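Local coordinates for protein xylulose kinase (PDB 3I8B) that probably catalyses the ATP-dependent phosphorylation of D-xylulose to D-xylulose 5-phosphate, as a member of the FGGY family of carbohydrate kinases, at residues Ser46-Ala51 against Ala90-Asp95; Leu68-Gln73 against Asp169-Arg174; Met77-Asn82 against Val86-Met91; Ala99-Ala104 against Ala151-Glu156; Met219-Ala224 against Gln231-Ala236. One frame throughout, in Å; residues are numbered along the deposited sequence. Where two conformers were deposited one is given.

All five contacts lie in the N-terminal part of this FGGY kinase and pass from its sheet core to an outlying helical group. Contacts 1 and 2, with centres 12 Å apart, gather helices 46-58 and 167-175 near strand 65-72. Contact 3 shares Ala90 and Met91 with contact 1, and its Val78 touches Trp48 and Trp170. The Arg88-Glu154 salt bridge leads on to contact 4, whose Ala151 packs on Val220 of contact 5. The side chains of Leu92 and Met77 each lie about 7 Å from that of His75, a predicted substrate-binding residue, and Leu92 about 10 Å from that of Asp274, the predicted proton acceptor. Magnesium lies about 11 Å from the Ser172 and Leu80 side chains.

Contact 1. Residues Ser46-Ala51 against Ala90-Asp95; sequences SYWWSA and AMLWND
The six-membered part of the Trp48 indole makes the contact with Ala90 and Leu92. Leu92 CD2 stands at the ring edge, close to its plane, 3.7 Å from Trp48 CZ2. Ala90 CB approaches obliquely, 3.5 Å from Trp48 CH2, so the two aliphatic groups hold neighbouring corners of the same ring. On the Trp48 side, chi1 of -59° sets CG beside the backbone N, anti to the carbonyl carbon, and from there the indole extends to segment 90-95. The Trp48 and Leu92 side chains run antiparallel past one another, and CD2 is the leucine atom that meets the indole. An alanine at Trp48 removes the indole shared by Ala90 CB and Leu92 CD2 and would probably open a gap between helix 46-58 and segment 90-95. All three touching residues are buried, and the Leu92 side chain is about 7 Å from that of His75, a predicted substrate-binding residue. Around them, Val43 of strand 42-43, which pairs antiparallel with strand 90-91, touches both Trp48 and Leu92; His37 meets the Trp48 ring, and Pro167 of helix 167-175 also packs against it.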
# COMPACT_ATOMS: atom_id res chain seq x y z
N SER A 46 -21.09 -0.01 -4.68
CA SER A 46 -22.21 -0.92 -4.41
C SER A 46 -21.76 -2.38 -4.40
O SER A 46 -22.26 -3.18 -3.63
CB SER A 46 -23.34 -0.76 -5.44
OG SER A 46 -24.09 0.41 -5.19
N TYR A 47 -20.84 -2.72 -5.29
CA TYR A 47 -20.31 -4.09 -5.30
C TYR A 47 -19.47 -4.42 -4.08
O TYR A 47 -19.41 -5.57 -3.68
CB TYR A 47 -19.50 -4.36 -6.57
CG TYR A 47 -20.35 -4.43 -7.80
CD1 TYR A 47 -21.14 -5.54 -8.06
CD2 TYR A 47 -20.38 -3.38 -8.71
CE1 TYR A 47 -21.93 -5.62 -9.19
CE2 TYR A 47 -21.17 -3.44 -9.85
CZ TYR A 47 -21.94 -4.56 -10.08
OH TYR A 47 -22.73 -4.63 -11.21
N TRP A 48 -18.80 -3.42 -3.50
CA TRP A 48 -18.02 -3.65 -2.28
C TRP A 48 -18.95 -3.88 -1.10
O TRP A 48 -18.65 -4.69 -0.22
CB TRP A 48 -17.11 -2.48 -1.93
CG TRP A 48 -16.12 -2.11 -2.97
CD1 TRP A 48 -15.56 -2.92 -3.92
CD2 TRP A 48 -15.51 -0.82 -3.12
NE1 TRP A 48 -14.65 -2.20 -4.67
CE2 TRP A 48 -14.61 -0.91 -4.21
CE3 TRP A 48 -15.66 0.40 -2.45
CZ2 TRP A 48 -13.85 0.18 -4.64
CZ3 TRP A 48 -14.90 1.48 -2.89
CH2 TRP A 48 -14.02 1.36 -3.97
N TRP A 49 -20.07 -3.16 -1.06
CA TRP A 49 -21.02 -3.39 0.00
C TRP A 49 -21.63 -4.80 -0.11
O TRP A 49 -21.73 -5.52 0.89
CB TRP A 49 -22.14 -2.35 0.02
CG TRP A 49 -23.13 -2.69 1.07
CD1 TRP A 49 -24.42 -3.12 0.89
CD2 TRP A 49 -22.89 -2.72 2.49
NE1 TRP A 49 -25.01 -3.37 2.11
CE2 TRP A 49 -24.09 -3.14 3.10
CE3 TRP A 49 -21.79 -2.42 3.29
CZ2 TRP A 49 -24.22 -3.25 4.49
CZ3 TRP A 49 -21.91 -2.53 4.68
CH2 TRP A 49 -23.12 -2.94 5.25
N SER A 50 -22.03 -5.17 -1.32
CA SER A 50 -22.63 -6.49 -1.54
C SER A 50 -21.67 -7.62 -1.22
O SER A 50 -22.05 -8.63 -0.61
CB SER A 50 -23.15 -6.62 -2.97
OG SER A 50 -24.27 -5.78 -3.19
N ALA A 51 -20.41 -7.47 -1.64
CA ALA A 51 -19.38 -8.45 -1.33
C ALA A 51 -19.16 -8.56 0.18
O ALA A 51 -19.03 -9.67 0.71
CB ALA A 51 -18.08 -8.13 -2.05
N ALA A 90 -15.73 4.54 -8.43
CA ALA A 90 -14.49 4.72 -7.73
C ALA A 90 -13.36 4.43 -8.69
O ALA A 90 -13.44 3.46 -9.46
CB ALA A 90 -14.41 3.81 -6.50
N MSE A 91 -12.33 5.26 -8.66
CA MSE A 91 -11.15 5.04 -9.49
C MSE A 91 -10.03 4.55 -8.60
O MSE A 91 -9.66 5.22 -7.63
CB MSE A 91 -10.76 6.32 -10.22
CG MSE A 91 -11.91 6.92 -11.00
SE MSE A 91 -11.46 8.67 -11.74
CE MSE A 91 -10.13 8.07 -13.07
N LEU A 92 -9.49 3.39 -8.95
CA LEU A 92 -8.68 2.60 -8.04
C LEU A 92 -7.18 2.81 -8.21
O LEU A 92 -6.73 3.49 -9.15
CB LEU A 92 -9.05 1.12 -8.20
CG LEU A 92 -10.55 0.81 -8.06
CD1 LEU A 92 -10.81 -0.72 -8.04
CD2 LEU A 92 -11.11 1.48 -6.80
N TRP A 93 -6.41 2.22 -7.30
CA TRP A 93 -4.96 2.36 -7.30
C TRP A 93 -4.33 2.01 -8.65
O TRP A 93 -3.29 2.55 -9.03
CB TRP A 93 -4.32 1.49 -6.21
CG TRP A 93 -4.48 0.02 -6.51
CD1 TRP A 93 -5.58 -0.75 -6.27
CD2 TRP A 93 -3.51 -0.85 -7.13
NE1 TRP A 93 -5.36 -2.04 -6.69
CE2 TRP A 93 -4.10 -2.13 -7.22
CE3 TRP A 93 -2.21 -0.67 -7.61
CZ2 TRP A 93 -3.43 -3.23 -7.77
CZ3 TRP A 93 -1.54 -1.77 -8.17
CH2 TRP A 93 -2.15 -3.03 -8.24
N ASN A 94 -4.97 1.08 -9.37
CA ASN A 94 -4.43 0.60 -10.64
C ASN A 94 -5.08 1.20 -11.88
O ASN A 94 -4.77 0.80 -13.01
CB ASN A 94 -4.48 -0.94 -10.73
CG ASN A 94 -5.87 -1.50 -10.48
OD1 ASN A 94 -6.80 -0.78 -10.16
ND2 ASN A 94 -6.02 -2.82 -10.64
N ASP A 95 -5.99 2.14 -11.68
CA ASP A 95 -6.46 2.98 -12.78
C ASP A 95 -5.30 3.86 -13.24
O ASP A 95 -4.60 4.46 -12.42
CB ASP A 95 -7.62 3.87 -12.34
CG ASP A 95 -7.90 5.00 -13.34
OD1 ASP A 95 -8.46 4.70 -14.41
OD2 ASP A 95 -7.58 6.18 -13.04

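Contact 2. Residues Leu68-Gln73 against Asp169-Arg174; sequences LAVGGQ and DWLSWR
Strand residue Val70 and helix residue Ser172 bring the two backbones closest, with their CA atoms 6.6 Å apart. This is a helix laid on a sheet in the actin-like ATPase fold of FGGY kinases: strand 65-72 runs between its parallel neighbours 6-12 and 267-273, and helix 167-175 packs on one side of it. Val70 points its side chain toward the helix and divides its two branches between two partners. CG1, anti to the backbone N (chi1 -179°), meets Leu171 CD2 at 3.9 Å, the two side chains crossing at about a right angle. CG2 instead lies 3.5 Å from Ser172 OG, so a methyl group rests beside a hydroxyl oxygen. Val10 of strand 6-12 touches both Val70 and Leu171, while Trp49 and Phe52 of helix 46-58 also touch Leu171. The Val70 side chain is about 7 Å from that of Asp11, a position predicted to be important for activity, so the packing lies close to that position. Although buried, the serine hydroxyl is satisfied: it bonds to the carbonyl oxygen of His168, one turn earlier in its own helix. A water molecule then joins helix to strand, donating a hydrogen bond to Ser172 OG at 2.8 Å and accepting one from Val70 N at 3.0 Å.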
# COMPACT_ATOMS: atom_id res chain seq x y z
N LEU A 68 -14.58 -4.25 15.20
CA LEU A 68 -14.33 -4.57 13.81
C LEU A 68 -13.46 -3.48 13.17
O LEU A 68 -13.60 -2.29 13.51
CB LEU A 68 -15.67 -4.70 13.07
CG LEU A 68 -15.70 -4.95 11.56
CD1 LEU A 68 -16.98 -5.70 11.22
CD2 LEU A 68 -15.59 -3.66 10.73
N ALA A 69 -12.55 -3.89 12.28
CA ALA A 69 -11.73 -2.96 11.51
C ALA A 69 -11.68 -3.37 10.05
O ALA A 69 -11.66 -4.56 9.73
CB ALA A 69 -10.31 -2.90 12.05
N VAL A 70 -11.65 -2.38 9.16
CA VAL A 70 -11.56 -2.65 7.74
C VAL A 70 -10.20 -2.23 7.19
O VAL A 70 -9.80 -1.07 7.30
CB VAL A 70 -12.65 -1.91 6.97
CG1 VAL A 70 -12.55 -2.22 5.48
CG2 VAL A 70 -14.01 -2.28 7.51
N GLY A 71 -9.48 -3.19 6.62
CA GLY A 71 -8.27 -2.89 5.87
C GLY A 71 -8.69 -2.80 4.42
O GLY A 71 -9.46 -3.63 3.95
N GLY A 72 -8.21 -1.78 3.70
CA GLY A 72 -8.68 -1.55 2.35
C GLY A 72 -7.59 -1.32 1.32
O GLY A 72 -6.49 -0.84 1.64
N GLN A 73 -7.90 -1.64 0.07
CA GLN A 73 -7.02 -1.24 -1.03
C GLN A 73 -6.81 0.28 -0.92
O GLN A 73 -7.76 1.02 -0.67
CB GLN A 73 -7.64 -1.61 -2.39
CG GLN A 73 -9.11 -1.25 -2.53
CD GLN A 73 -9.63 -1.48 -3.94
OE1 GLN A 73 -8.95 -1.18 -4.92
NE2 GLN A 73 -10.85 -2.02 -4.06
N ASP A 169 -12.64 3.58 4.33
CA ASP A 169 -13.42 4.59 5.04
C ASP A 169 -14.90 4.40 4.73
O ASP A 169 -15.74 4.44 5.63
CB ASP A 169 -13.04 6.00 4.59
CG ASP A 169 -11.55 6.27 4.64
OD1 ASP A 169 -10.80 5.57 5.35
OD2 ASP A 169 -11.14 7.22 3.96
N TRP A 170 -15.20 4.23 3.44
CA TRP A 170 -16.59 4.15 2.98
C TRP A 170 -17.27 2.90 3.51
O TRP A 170 -18.41 2.94 3.98
CB TRP A 170 -16.66 4.18 1.45
CG TRP A 170 -18.05 4.15 0.91
CD1 TRP A 170 -18.91 5.21 0.78
CD2 TRP A 170 -18.76 2.99 0.41
NE1 TRP A 170 -20.10 4.78 0.24
CE2 TRP A 170 -20.04 3.43 0.00
CE3 TRP A 170 -18.43 1.64 0.28
CZ2 TRP A 170 -21.00 2.56 -0.55
CZ3 TRP A 170 -19.40 0.76 -0.26
CH2 TRP A 170 -20.66 1.24 -0.67
N LEU A 171 -16.58 1.77 3.42
CA LEU A 171 -17.14 0.53 3.95
C LEU A 171 -17.42 0.64 5.46
O LEU A 171 -18.44 0.17 5.94
CB LEU A 171 -16.23 -0.68 3.66
CG LEU A 171 -16.86 -2.05 3.96
CD1 LEU A 171 -18.10 -2.23 3.10
CD2 LEU A 171 -15.87 -3.18 3.71
N SER A 172 -16.51 1.29 6.20
CA SER A 172 -16.70 1.44 7.64
C SER A 172 -17.95 2.27 7.92
O SER A 172 -18.74 1.94 8.80
CB SER A 172 -15.45 2.05 8.30
OG SER A 172 -14.35 1.17 8.19
N TRP A 173 -18.12 3.34 7.17
CA TRP A 173 -19.28 4.23 7.26
C TRP A 173 -20.61 3.47 6.97
O TRP A 173 -21.61 3.64 7.68
CB TRP A 173 -19.05 5.37 6.27
CG TRP A 173 -20.03 6.48 6.27
CD1 TRP A 173 -20.24 7.41 7.26
CD2 TRP A 173 -20.91 6.83 5.19
NE1 TRP A 173 -21.22 8.30 6.86
CE2 TRP A 173 -21.65 7.96 5.60
CE3 TRP A 173 -21.16 6.28 3.93
CZ2 TRP A 173 -22.61 8.57 4.78
CZ3 TRP A 173 -22.11 6.88 3.12
CH2 TRP A 173 -22.82 8.01 3.55
N ARG A 174 -20.60 2.62 5.95
CA ARG A 174 -21.75 1.76 5.65
C ARG A 174 -22.01 0.73 6.77
O ARG A 174 -23.16 0.43 7.12
CB ARG A 174 -21.52 1.03 4.33
CG ARG A 174 -21.45 1.94 3.11
CD ARG A 174 -22.70 2.81 2.95
NE ARG A 174 -23.95 2.06 3.11
CZ ARG A 174 -24.46 1.24 2.20
NH1 ARG A 174 -23.86 1.06 1.02
NH2 ARG A 174 -25.58 0.59 2.46
O HOH W 1 -12.49 0.29 10.13

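Contact 3. Residues Met77-Asn82 against Val86-Met91; sequences MVILDN and VIRDAM
Val86 meets Leu80 where their backbones are bridged, and its CG2 reaches Leu80 CD2 at 3.7 Å and, more loosely, Val78 CG1. Next, Ile87 N gives Ile79 O a nearly straight hydrogen bond (2.8 Å, 172° at the hydrogen), while the Ile87 side chain crosses that of Ile79 at about a right angle and runs its CG1 alongside Asp81 CB. The methylene carbons of Arg88 do the touching, CD lying 3.8 Å from Met77 CE; its NH2 bonds to the carbonyl oxygen of the following residue, Asp89, and its NE pairs with Glu154. A lysine in its place would probably leave Glu154 more weakly paired and Asp89 O without its NH2 donor. Ala90 CA makes a CH-O contact with Met77 O, and Met91 O accepts from Met77 N at 3.1 Å. Between the two direct backbone bonds, one water ties Met77 O, Ile79 N and Arg88 O. In this hairpin-like pairing, water thus serves backbone groups that lack a direct N-H bond across the segments, while Arg88 joins the pairing to Glu154 by charge.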
# COMPACT_ATOMS: atom_id res chain seq x y z
N MSE A 77 -10.57 6.46 -4.97
CA MSE A 77 -11.37 7.67 -4.77
C MSE A 77 -12.87 7.37 -4.73
O MSE A 77 -13.45 7.01 -5.76
CB MSE A 77 -11.09 8.69 -5.88
CG MSE A 77 -11.98 9.93 -5.81
SE MSE A 77 -12.30 10.85 -7.54
CE MSE A 77 -13.46 9.49 -8.40
N VAL A 78 -13.49 7.55 -3.56
CA VAL A 78 -14.94 7.50 -3.43
C VAL A 78 -15.50 8.91 -3.20
O VAL A 78 -15.26 9.53 -2.15
CB VAL A 78 -15.41 6.59 -2.27
CG1 VAL A 78 -16.95 6.54 -2.19
CG2 VAL A 78 -14.84 5.18 -2.41
N ILE A 79 -16.26 9.42 -4.16
CA ILE A 79 -16.87 10.73 -3.97
C ILE A 79 -18.38 10.65 -3.78
O ILE A 79 -19.09 9.96 -4.53
CB ILE A 79 -16.48 11.75 -5.08
CG1 ILE A 79 -16.70 11.15 -6.47
CG2 ILE A 79 -15.04 12.19 -4.91
CD1 ILE A 79 -16.51 12.20 -7.62
N LEU A 80 -18.86 11.38 -2.76
CA LEU A 80 -20.25 11.37 -2.33
C LEU A 80 -20.86 12.75 -2.50
O LEU A 80 -20.18 13.77 -2.29
CB LEU A 80 -20.33 11.00 -0.85
CG LEU A 80 -19.63 9.71 -0.44
CD1 LEU A 80 -19.73 9.51 1.07
CD2 LEU A 80 -20.28 8.56 -1.21
N ASP A 81 -22.14 12.78 -2.88
CA ASP A 81 -22.87 14.04 -2.96
C ASP A 81 -23.49 14.43 -1.62
O ASP A 81 -23.29 13.75 -0.61
CB ASP A 81 -23.89 14.01 -4.12
CG ASP A 81 -25.05 13.03 -3.89
OD1 ASP A 81 -25.25 12.53 -2.75
OD2 ASP A 81 -25.78 12.77 -4.86
N ASN A 82 -24.24 15.54 -1.60
CA ASN A 82 -24.96 16.02 -0.42
C ASN A 82 -25.82 14.98 0.26
O ASN A 82 -26.12 15.08 1.45
CB ASN A 82 -25.89 17.18 -0.79
CG ASN A 82 -25.17 18.48 -0.98
OD1 ASN A 82 -25.72 19.42 -1.56
ND2 ASN A 82 -23.94 18.55 -0.50
N VAL A 86 -22.96 7.84 -4.02
CA VAL A 86 -21.71 7.81 -4.77
C VAL A 86 -21.95 8.49 -6.11
O VAL A 86 -22.85 8.10 -6.84
CB VAL A 86 -21.20 6.37 -4.96
CG1 VAL A 86 -20.00 6.35 -5.91
CG2 VAL A 86 -20.82 5.75 -3.60
N ILE A 87 -21.15 9.50 -6.42
CA ILE A 87 -21.34 10.31 -7.63
C ILE A 87 -21.03 9.61 -8.98
O ILE A 87 -21.76 9.77 -9.95
CB ILE A 87 -20.54 11.65 -7.53
CG1 ILE A 87 -21.14 12.55 -6.43
CG2 ILE A 87 -20.54 12.37 -8.88
CD1 ILE A 87 -20.24 13.70 -5.98
N ARG A 88 -19.94 8.85 -9.01
CA ARG A 88 -19.46 8.18 -10.22
C ARG A 88 -18.58 7.05 -9.72
O ARG A 88 -18.25 7.01 -8.55
CB ARG A 88 -18.58 9.11 -11.06
CG ARG A 88 -17.22 9.21 -10.40
CD ARG A 88 -16.05 9.59 -11.21
NE ARG A 88 -16.10 9.30 -12.64
CZ ARG A 88 -15.58 8.24 -13.23
NH1 ARG A 88 -15.67 8.15 -14.55
NH2 ARG A 88 -15.00 7.27 -12.53
N ASP A 89 -18.14 6.16 -10.61
CA ASP A 89 -17.34 5.01 -10.19
C ASP A 89 -16.07 5.36 -9.42
O ASP A 89 -15.40 6.34 -9.71
CB ASP A 89 -16.99 4.12 -11.38
CG ASP A 89 -18.12 3.18 -11.76
OD1 ASP A 89 -19.25 3.35 -11.26
OD2 ASP A 89 -17.87 2.27 -12.56
N ALA A 90 -15.73 4.54 -8.43
CA ALA A 90 -14.49 4.72 -7.73
C ALA A 90 -13.36 4.43 -8.69
O ALA A 90 -13.44 3.46 -9.46
CB ALA A 90 -14.41 3.81 -6.50
N MSE A 91 -12.33 5.26 -8.66
CA MSE A 91 -11.15 5.04 -9.49
C MSE A 91 -10.03 4.55 -8.60
O MSE A 91 -9.66 5.22 -7.63
CB MSE A 91 -10.76 6.32 -10.22
CG MSE A 91 -11.91 6.92 -11.00
SE MSE A 91 -11.46 8.67 -11.74
CE MSE A 91 -10.13 8.07 -13.07
O HOH W 2 -16.17 7.73 -6.45

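Contact 4. Residues Ala99-Ala104 against Ala151-Glu156; sequences APQAAA and AENEPE
Gln101 reaches across to Glu152 and Asn153, and the polar link between the segments runs through water. A single water donates to Gln101 OE1 at 2.9 Å and accepts from Asn153 ND2 at 3.0 Å; the two amides stay apart, OE1 to ND2 being 4.0 Å, with their planes turned 75° from one another, and the water spans them. Asn153 ND2 also gives a hydrogen bond to Trp149 O, one turn back in its own helix, so ND2 has two partners, Trp149 O and the water. Here two helices of the FGGY N-terminal domain, 99-110 and 143-153, meet at the protein surface. Van der Waals contact is slight: Gln101 OE1 rests 4.1 Å from Glu152 CB, and the glutamine chain is bent at its second torsion (chi2 76°), which carries its amide toward helix 143-153. The Gln101 side chain also touches Ala148 and Trp149 of that helix. Just beyond, Glu154 leaves the helical path and takes the N-cap position of helix 155-158.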
# COMPACT_ATOMS: atom_id res chain seq x y z
N ALA A 99 -2.99 9.48 -14.98
CA ALA A 99 -1.57 9.69 -15.23
C ALA A 99 -1.21 11.13 -15.69
O ALA A 99 -0.23 11.69 -15.21
CB ALA A 99 -1.05 8.66 -16.24
N PRO A 100 -1.99 11.71 -16.61
CA PRO A 100 -1.69 13.09 -17.02
C PRO A 100 -1.80 14.05 -15.85
O PRO A 100 -0.97 14.95 -15.71
CB PRO A 100 -2.78 13.40 -18.06
CG PRO A 100 -3.17 12.06 -18.60
CD PRO A 100 -3.07 11.13 -17.42
N GLN A 101 -2.80 13.83 -15.00
CA GLN A 101 -3.00 14.69 -13.85
C GLN A 101 -1.84 14.56 -12.84
O GLN A 101 -1.43 15.55 -12.25
CB GLN A 101 -4.35 14.40 -13.20
CG GLN A 101 -5.53 14.96 -14.00
CD GLN A 101 -5.87 14.13 -15.23
OE1 GLN A 101 -6.44 14.64 -16.19
NE2 GLN A 101 -5.51 12.85 -15.19
N ALA A 102 -1.31 13.36 -12.67
CA ALA A 102 -0.16 13.17 -11.79
C ALA A 102 1.03 13.98 -12.32
O ALA A 102 1.70 14.69 -11.57
CB ALA A 102 0.19 11.69 -11.67
N ALA A 103 1.26 13.88 -13.63
CA ALA A 103 2.32 14.64 -14.29
C ALA A 103 2.13 16.15 -14.10
O ALA A 103 3.06 16.87 -13.75
CB ALA A 103 2.39 14.30 -15.77
N ALA A 104 0.90 16.61 -14.35
CA ALA A 104 0.57 18.02 -14.24
C ALA A 104 0.74 18.57 -12.81
O ALA A 104 1.22 19.69 -12.62
CB ALA A 104 -0.85 18.26 -14.75
N ALA A 151 -12.21 16.54 -12.21
CA ALA A 151 -12.41 17.97 -12.46
C ALA A 151 -12.17 18.28 -13.93
O ALA A 151 -12.86 19.10 -14.53
CB ALA A 151 -11.50 18.82 -11.58
N GLU A 152 -11.19 17.61 -14.51
CA GLU A 152 -10.82 17.89 -15.90
C GLU A 152 -11.82 17.26 -16.89
O GLU A 152 -12.17 17.88 -17.89
CB GLU A 152 -9.39 17.42 -16.19
CG GLU A 152 -8.93 17.63 -17.63
CD GLU A 152 -8.88 19.09 -18.05
OE1 GLU A 152 -8.92 19.37 -19.27
OE2 GLU A 152 -8.81 19.97 -17.16
N ASN A 153 -12.28 16.06 -16.59
CA ASN A 153 -13.09 15.31 -17.54
C ASN A 153 -14.57 15.30 -17.29
O ASN A 153 -15.35 15.06 -18.21
CB ASN A 153 -12.56 13.88 -17.65
CG ASN A 153 -11.18 13.83 -18.27
OD1 ASN A 153 -11.04 13.86 -19.49
ND2 ASN A 153 -10.15 13.75 -17.43
N GLU A 154 -14.96 15.51 -16.03
CA GLU A 154 -16.37 15.45 -15.61
C GLU A 154 -16.71 16.59 -14.65
O GLU A 154 -17.03 16.36 -13.48
CB GLU A 154 -16.67 14.10 -14.93
CG GLU A 154 -16.25 12.87 -15.70
CD GLU A 154 -16.76 11.57 -15.06
OE1 GLU A 154 -17.19 11.59 -13.89
OE2 GLU A 154 -16.70 10.51 -15.73
N PRO A 155 -16.64 17.84 -15.15
CA PRO A 155 -16.88 19.02 -14.30
C PRO A 155 -18.22 19.00 -13.54
O PRO A 155 -18.23 19.44 -12.39
CB PRO A 155 -16.85 20.19 -15.30
CG PRO A 155 -16.07 19.69 -16.48
CD PRO A 155 -16.24 18.20 -16.52
N GLU A 156 -19.30 18.54 -14.16
CA GLU A 156 -20.60 18.48 -13.48
C GLU A 156 -20.55 17.59 -12.24
O GLU A 156 -21.22 17.88 -11.24
CB GLU A 156 -21.71 17.97 -14.41
CG GLU A 156 -22.00 18.89 -15.59
CD GLU A 156 -20.78 19.08 -16.48
OE1 GLU A 156 -20.12 18.07 -16.84
OE2 GLU A 156 -20.50 20.26 -16.83
O HOH W 3 -7.46 13.51 -18.65

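Contact 5. Residues Met219-Ala224 against Gln231-Ala236; sequences MVLEAA and QSHAEA
Leu221 and His233 form the tight part of this contact. Leu221 CD1 sits 3.9 Å from each of His233 CB, CG and CD2, oblique to the ring, the two side chains crossing at about a right angle. The same methyl also lies near the next residue, 4.4 Å from Ala234 CB. His233 is turned with CG anti to its backbone N (chi1 -160°), which leaves its ring beside the leucine, and a hydrogen bond from the far end of the ring, NE2 with Val158 O, limits its rotation. The arrangement is a pair of consecutive helices, 214-225 and 227-236, joined by a very short link and packed through a leucine on one and a histidine-alanine step on the other. Helix 214-225 is kinked here: the regular i-to-i-4 bonds fail at Ala223 and Ala224, and Ala224 N bonds to Leu221 O, three residues back, at 3.0 Å. Against this small apolar spot stands a looser flank, where Ser232, Glu235 and Ala236 are exposed and Gln231 CB is directed away from helix 214-225. Val220 packs instead on Leu144, Val147 and Ala148 of helix 143-153.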
# COMPACT_ATOMS: atom_id res chain seq x y z
N MSE A 219 -6.43 23.24 -5.68
CA MSE A 219 -5.54 23.35 -6.82
C MSE A 219 -6.05 22.56 -8.02
O MSE A 219 -5.92 23.00 -9.16
CB MSE A 219 -4.13 22.90 -6.44
CG MSE A 219 -3.24 22.54 -7.62
SE MSE A 219 -1.46 21.94 -6.98
CE MSE A 219 -0.85 23.58 -6.10
N VAL A 220 -6.64 21.40 -7.76
CA VAL A 220 -7.15 20.57 -8.86
C VAL A 220 -8.60 20.88 -9.25
O VAL A 220 -9.02 20.57 -10.36
CB VAL A 220 -6.97 19.05 -8.59
CG1 VAL A 220 -5.54 18.77 -8.14
CG2 VAL A 220 -7.99 18.54 -7.56
N LEU A 221 -9.35 21.49 -8.33
CA LEU A 221 -10.73 21.90 -8.60
C LEU A 221 -10.79 23.15 -9.48
O LEU A 221 -11.81 23.44 -10.12
CB LEU A 221 -11.48 22.16 -7.29
CG LEU A 221 -11.75 20.93 -6.42
CD1 LEU A 221 -12.48 21.29 -5.12
CD2 LEU A 221 -12.52 19.84 -7.20
N GLU A 222 -9.69 23.90 -9.49
CA GLU A 222 -9.63 25.18 -10.20
C GLU A 222 -10.02 25.03 -11.66
O GLU A 222 -10.69 25.91 -12.21
CB GLU A 222 -8.22 25.77 -10.07
CG GLU A 222 -8.02 27.17 -10.61
CD GLU A 222 -6.84 27.86 -9.94
OE1 GLU A 222 -6.92 28.14 -8.72
OE2 GLU A 222 -5.83 28.08 -10.61
N ALA A 223 -9.61 23.92 -12.27
CA ALA A 223 -9.88 23.66 -13.68
C ALA A 223 -11.37 23.69 -13.99
O ALA A 223 -11.76 24.13 -15.07
CB ALA A 223 -9.30 22.31 -14.10
N ALA A 224 -12.19 23.20 -13.06
CA ALA A 224 -13.62 23.16 -13.30
C ALA A 224 -14.36 24.40 -12.78
O ALA A 224 -15.41 24.77 -13.32
CB ALA A 224 -14.24 21.87 -12.72
N GLN A 231 -11.46 27.26 -4.07
CA GLN A 231 -11.08 27.46 -2.68
C GLN A 231 -12.27 27.22 -1.73
O GLN A 231 -12.15 26.54 -0.71
CB GLN A 231 -10.51 28.88 -2.50
CG GLN A 231 -10.18 29.27 -1.05
CD GLN A 231 -9.55 30.68 -0.94
OE1 GLN A 231 -8.39 30.82 -0.56
NE2 GLN A 231 -10.33 31.72 -1.30
N SER A 232 -13.43 27.77 -2.08
CA SER A 232 -14.62 27.62 -1.27
C SER A 232 -15.05 26.15 -1.19
O SER A 232 -15.39 25.64 -0.13
CB SER A 232 -15.76 28.46 -1.83
OG SER A 232 -15.39 29.83 -1.95
N HIS A 233 -15.05 25.48 -2.34
CA HIS A 233 -15.42 24.08 -2.43
C HIS A 233 -14.51 23.24 -1.53
O HIS A 233 -14.98 22.45 -0.71
CB HIS A 233 -15.31 23.61 -3.88
CG HIS A 233 -16.08 22.36 -4.19
ND1 HIS A 233 -16.68 21.58 -3.22
CD2 HIS A 233 -16.34 21.75 -5.37
CE1 HIS A 233 -17.27 20.55 -3.79
NE2 HIS A 233 -17.08 20.63 -5.10
N ALA A 234 -13.20 23.41 -1.67
CA ALA A 234 -12.24 22.59 -0.94
C ALA A 234 -12.36 22.76 0.57
O ALA A 234 -12.11 21.83 1.33
CB ALA A 234 -10.80 22.85 -1.42
N GLU A 235 -12.77 23.95 1.00
CA GLU A 235 -13.07 24.20 2.41
C GLU A 235 -14.35 23.51 2.83
O GLU A 235 -14.44 23.02 3.95
CB GLU A 235 -13.21 25.70 2.70
CG GLU A 235 -11.87 26.44 2.73
CD GLU A 235 -10.84 25.74 3.62
OE1 GLU A 235 -11.13 25.53 4.82
OE2 GLU A 235 -9.75 25.41 3.12
N ALA A 236 -15.34 23.49 1.95
CA ALA A 236 -16.65 22.96 2.32
C ALA A 236 -16.69 21.41 2.34
O ALA A 236 -17.53 20.83 3.00
CB ALA A 236 -17.72 23.50 1.39